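Long-range contacts in flavin reductase domain protein (Arthrobacter sp., PDB 2QCK), which probably binds FMN and acts as a flavin reductase: residues A[22-27]-A[39-44]; A[26-31]-A[74-79]. One frame throughout, in Å; residues are numbered along the deposited sequence.

In the fold
Running from the N terminus, the chain enters strand 22-31, turns back tightly into strand 34-40, and contact 1 closes that hairpin where residues 39-44 return beside 22-27. It goes on through strands 44-48 and 51-58 and helix 64-69 before strand 72-77 comes in along the other edge of strand 22-31 at contact 2. Both loops start from the same strand, and the longer one closed by contact 2 contains the return strand 34-40 of the hairpin. The contacts share Ile26 and Ile27, so strand 22-31 is sandwiched within the antiparallel sheet between 34-40 and 72-77. Their centres lie about 9 Å apart, and Val75 meets Ala25 and Val43, so the two contacts pack on each other.

Contact 1 of 2, residues A[22-27]-A[39-44]; sequences AGVAII and TATSVA
Val24 and Thr39 both place a methyl anti to the backbone N (chi1 -176° for Val24), and this brings Val24 CG1 obliquely onto Thr39 CG2 at 3.5 Å, tighter than usual for two carbons. The same Thr39 rotamer, at chi1 -65°, sets OG1 anti to the carbonyl carbon, where it lies beside Ile26 CG1 and hydrogen-bonds to the carbonyl of Ala86. Val43 points toward the strand and, with CG1 anti to the backbone N, sets CG2 3.9 Å from Ala25 CB. Between these groups the backbones pair as an antiparallel hairpin. Ala25 and Ala40 form a hydrogen-bonded pair: Ala25 N reaches Ala40 O at 3.0 Å, nearly straight at 176° and close to the C=O axis, while the return bond from Ala40 N to Ala25 O, 2.9 Å, comes from above the carbonyl plane. Past Ala40 the strands part, and a water takes over, donating to Gly23 O and to Ala40 O (2.8 Å) and accepting from Val43 N. It thus bridges the strand to the turning chain, and Ala40 O is held by both a peptide N-H and the water. Beyond it, Ala22 CB rests 3.8 Å from Thr41 CB. Strand 51-58 covers Val43 through Phe53 and Phe55, His20 of the second subunit packs on Ala25 and bonds to Val43 O, and strand 151-153 continues the sheet beside Ala22.

Contact 2 of 2, residues A[26-31]-A[74-79]; sequences IITVNY and GVHMLG
Neighbouring strands form an antiparallel ladder here, with Ile26-His76 and Thr28-Gly74 as hydrogen-bonded pairs and Ile27-Val75 as the non-hydrogen-bonded pair between them. Its tight part centres on Ile26 O, which accepts two hydrogen bonds from one residue. His76 N donates in the carbonyl plane at 2.7 Å, and His76 ND1 adds a second bond at 3.1 Å from well above that plane. Chi1 (-58°) puts CG beside the backbone N of His76, and chi2 (73°) turns the ND1 edge to Ile26 O, only 4° out of the ring plane; this second bond helps to fix the ring's rotation and requires a proton on ND1. Ile26 N completes the pair by donating to His76 O on a lone pair. An alanine in place of His76 would remove the ring and its bond to Ile26 O, and would probably loosen the packing against Thr28. The Thr28 and His76 side chains cross at about a right angle, with OG1 at the ring edge 3.5 Å from CE1, while the hydroxyl bonds to the carbonyl of Pro109. Gly74, which has no side chain, brings its CA 3.6 Å from Thr28 OG1. Leu78 belongs to the tight part too, its CD1 3.7 Å from Ile26 CD1 and the two side chains crossing at about a right angle. On the opposite face Ile27 CD1 meets Val75 CG2 obliquely at 3.7 Å. Past Thr28 the contact is loose: the strand runs on without touching 74-79, toward partly exposed Asn30 and Tyr31. Strand 109-111 covers the face of the sheet that carries Ile26, Thr28 and His76, strand 34-40 flanks the far edge of 26-31, strand 116-127 pairs with the outer edge of 72-77, and helix 64-69 packs against Tyr31.

Contact 1 of 2, residues A[22-27]-A[39-44]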
# COMPACT_ATOMS: atom_id res chain seq x y z
N ALA A 22 0.60 -1.30 -7.47
CA ALA A 22 -0.25 -1.41 -6.31
C ALA A 22 -1.45 -2.32 -6.60
O ALA A 22 -1.87 -2.40 -7.74
CB ALA A 22 -0.72 -0.02 -5.90
N GLY A 23 -1.98 -2.97 -5.58
CA GLY A 23 -3.24 -3.67 -5.72
C GLY A 23 -4.39 -2.71 -5.63
O GLY A 23 -4.24 -1.64 -5.08
N VAL A 24 -5.57 -3.13 -6.10
CA VAL A 24 -6.72 -2.23 -6.19
C VAL A 24 -7.81 -2.78 -5.28
O VAL A 24 -8.15 -3.96 -5.38
CB VAL A 24 -7.20 -2.09 -7.67
CG1 VAL A 24 -8.37 -1.07 -7.80
CG2 VAL A 24 -6.02 -1.69 -8.58
N ALA A 25 -8.29 -1.93 -4.36
CA ALA A 25 -9.44 -2.22 -3.50
C ALA A 25 -10.48 -1.11 -3.67
O ALA A 25 -10.19 -0.11 -4.28
CB ALA A 25 -8.98 -2.32 -2.01
N ILE A 26 -11.71 -1.31 -3.16
CA ILE A 26 -12.71 -0.25 -3.07
C ILE A 26 -13.23 -0.12 -1.64
O ILE A 26 -13.54 -1.14 -0.96
CB ILE A 26 -13.93 -0.42 -4.03
CG1 ILE A 26 -13.46 -0.41 -5.50
CG2 ILE A 26 -14.89 0.71 -3.74
CD1 ILE A 26 -14.41 -1.05 -6.51
N ILE A 27 -13.29 1.13 -1.17
CA ILE A 27 -13.77 1.46 0.19
C ILE A 27 -15.18 1.97 0.03
O ILE A 27 -15.42 2.75 -0.87
CB ILE A 27 -12.91 2.56 0.84
CG1 ILE A 27 -11.50 2.04 1.05
CG2 ILE A 27 -13.52 3.05 2.21
CD1 ILE A 27 -11.35 1.14 2.24
N THR A 39 -12.34 3.88 -5.27
CA THR A 39 -11.25 2.97 -5.59
C THR A 39 -10.05 3.50 -4.86
O THR A 39 -9.86 4.70 -4.79
CB THR A 39 -11.04 2.92 -7.14
OG1 THR A 39 -12.21 2.35 -7.71
CG2 THR A 39 -9.81 2.08 -7.62
N ALA A 40 -9.18 2.61 -4.39
CA ALA A 40 -8.03 2.95 -3.59
C ALA A 40 -6.87 2.01 -3.91
O ALA A 40 -7.04 0.82 -4.11
CB ALA A 40 -8.37 2.84 -2.12
N THR A 41 -5.69 2.58 -4.03
CA THR A 41 -4.47 1.78 -4.18
C THR A 41 -3.57 1.76 -2.94
O THR A 41 -2.47 1.20 -2.99
CB THR A 41 -3.66 2.29 -5.38
OG1 THR A 41 -3.57 3.72 -5.31
CG2 THR A 41 -4.34 1.91 -6.71
N SER A 42 -4.01 2.31 -1.82
CA SER A 42 -3.13 2.40 -0.63
C SER A 42 -3.49 1.48 0.53
O SER A 42 -2.89 1.56 1.61
CB SER A 42 -3.08 3.84 -0.14
OG SER A 42 -4.37 4.35 0.16
N VAL A 43 -4.44 0.60 0.32
CA VAL A 43 -4.93 -0.22 1.39
C VAL A 43 -3.77 -1.15 1.72
O VAL A 43 -3.19 -1.70 0.79
CB VAL A 43 -6.18 -1.02 0.97
CG1 VAL A 43 -6.49 -2.09 1.97
CG2 VAL A 43 -7.43 -0.07 0.79
N ALA A 44 -3.44 -1.30 3.00
CA ALA A 44 -2.31 -2.14 3.48
C ALA A 44 -2.71 -2.72 4.79
O ALA A 44 -3.36 -2.06 5.61
CB ALA A 44 -1.07 -1.34 3.66
O HOH W 1 -5.38 -0.64 -2.33

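Contact 2 of 2, residues A[26-31]-A[74-79]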
# COMPACT_ATOMS: atom_id res chain seq x y z
N ILE A 26 -11.71 -1.31 -3.16
CA ILE A 26 -12.71 -0.25 -3.07
C ILE A 26 -13.23 -0.12 -1.64
O ILE A 26 -13.54 -1.14 -0.96
CB ILE A 26 -13.93 -0.42 -4.03
CG1 ILE A 26 -13.46 -0.41 -5.50
CG2 ILE A 26 -14.89 0.71 -3.74
CD1 ILE A 26 -14.41 -1.05 -6.51
N ILE A 27 -13.29 1.13 -1.17
CA ILE A 27 -13.77 1.46 0.19
C ILE A 27 -15.18 1.97 0.03
O ILE A 27 -15.42 2.75 -0.87
CB ILE A 27 -12.91 2.56 0.84
CG1 ILE A 27 -11.50 2.04 1.05
CG2 ILE A 27 -13.52 3.05 2.21
CD1 ILE A 27 -11.35 1.14 2.24
N THR A 28 -16.07 1.54 0.91
CA THR A 28 -17.49 1.98 0.87
C THR A 28 -17.86 2.52 2.25
O THR A 28 -17.30 2.09 3.25
CB THR A 28 -18.40 0.85 0.50
OG1 THR A 28 -18.19 -0.25 1.45
CG2 THR A 28 -18.14 0.47 -0.97
N VAL A 29 -18.72 3.54 2.30
CA VAL A 29 -19.19 4.05 3.56
C VAL A 29 -20.60 4.54 3.34
O VAL A 29 -20.94 4.99 2.24
CB VAL A 29 -18.30 5.16 4.09
CG1 VAL A 29 -18.14 6.28 3.08
CG2 VAL A 29 -18.81 5.67 5.45
N ASN A 30 -21.42 4.38 4.35
CA ASN A 30 -22.81 4.86 4.36
C ASN A 30 -22.92 6.08 5.28
O ASN A 30 -22.96 5.97 6.53
CB ASN A 30 -23.70 3.72 4.85
CG ASN A 30 -25.18 4.02 4.72
OD1 ASN A 30 -25.60 5.16 4.53
ND2 ASN A 30 -25.98 2.97 4.84
N TYR A 31 -22.97 7.25 4.65
CA TYR A 31 -23.01 8.50 5.36
C TYR A 31 -24.46 8.91 5.55
O TYR A 31 -25.09 9.49 4.67
CB TYR A 31 -22.28 9.56 4.55
CG TYR A 31 -22.05 10.87 5.24
CD1 TYR A 31 -22.02 10.98 6.64
CD2 TYR A 31 -21.81 12.00 4.49
CE1 TYR A 31 -21.80 12.20 7.24
CE2 TYR A 31 -21.57 13.21 5.07
CZ TYR A 31 -21.56 13.32 6.44
OH TYR A 31 -21.32 14.57 6.99
N GLY A 74 -16.46 -0.44 4.59
CA GLY A 74 -16.11 -1.71 3.95
C GLY A 74 -14.89 -1.55 3.08
O GLY A 74 -14.69 -0.51 2.47
N VAL A 75 -14.06 -2.58 3.01
CA VAL A 75 -13.05 -2.65 1.98
C VAL A 75 -13.22 -3.90 1.10
O VAL A 75 -13.51 -4.99 1.62
CB VAL A 75 -11.56 -2.55 2.56
CG1 VAL A 75 -11.22 -3.72 3.40
CG2 VAL A 75 -10.55 -2.36 1.43
N HIS A 76 -13.08 -3.72 -0.21
CA HIS A 76 -13.27 -4.81 -1.19
C HIS A 76 -12.03 -5.06 -1.98
O HIS A 76 -11.50 -4.15 -2.61
CB HIS A 76 -14.39 -4.49 -2.14
CG HIS A 76 -15.68 -4.22 -1.46
ND1 HIS A 76 -15.91 -3.06 -0.75
CD2 HIS A 76 -16.81 -4.95 -1.37
CE1 HIS A 76 -17.14 -3.08 -0.27
NE2 HIS A 76 -17.70 -4.23 -0.62
N MSE A 77 -11.54 -6.28 -1.94
CA MSE A 77 -10.40 -6.71 -2.78
C MSE A 77 -11.00 -7.13 -4.11
O MSE A 77 -12.08 -7.73 -4.17
CB MSE A 77 -9.68 -7.89 -2.15
CG MSE A 77 -8.73 -7.48 -1.06
SE MSE A 77 -9.58 -6.69 0.54
CE MSE A 77 -7.89 -6.51 1.63
N LEU A 78 -10.29 -6.78 -5.18
CA LEU A 78 -10.76 -6.88 -6.55
C LEU A 78 -9.95 -7.90 -7.31
O LEU A 78 -8.74 -8.05 -7.11
CB LEU A 78 -10.65 -5.50 -7.23
CG LEU A 78 -11.49 -4.37 -6.63
CD1 LEU A 78 -11.58 -3.18 -7.57
CD2 LEU A 78 -12.90 -4.84 -6.29
N GLY A 79 -10.62 -8.64 -8.19
CA GLY A 79 -9.91 -9.41 -9.19
C GLY A 79 -10.02 -8.81 -10.58
O GLY A 79 -10.63 -7.78 -10.78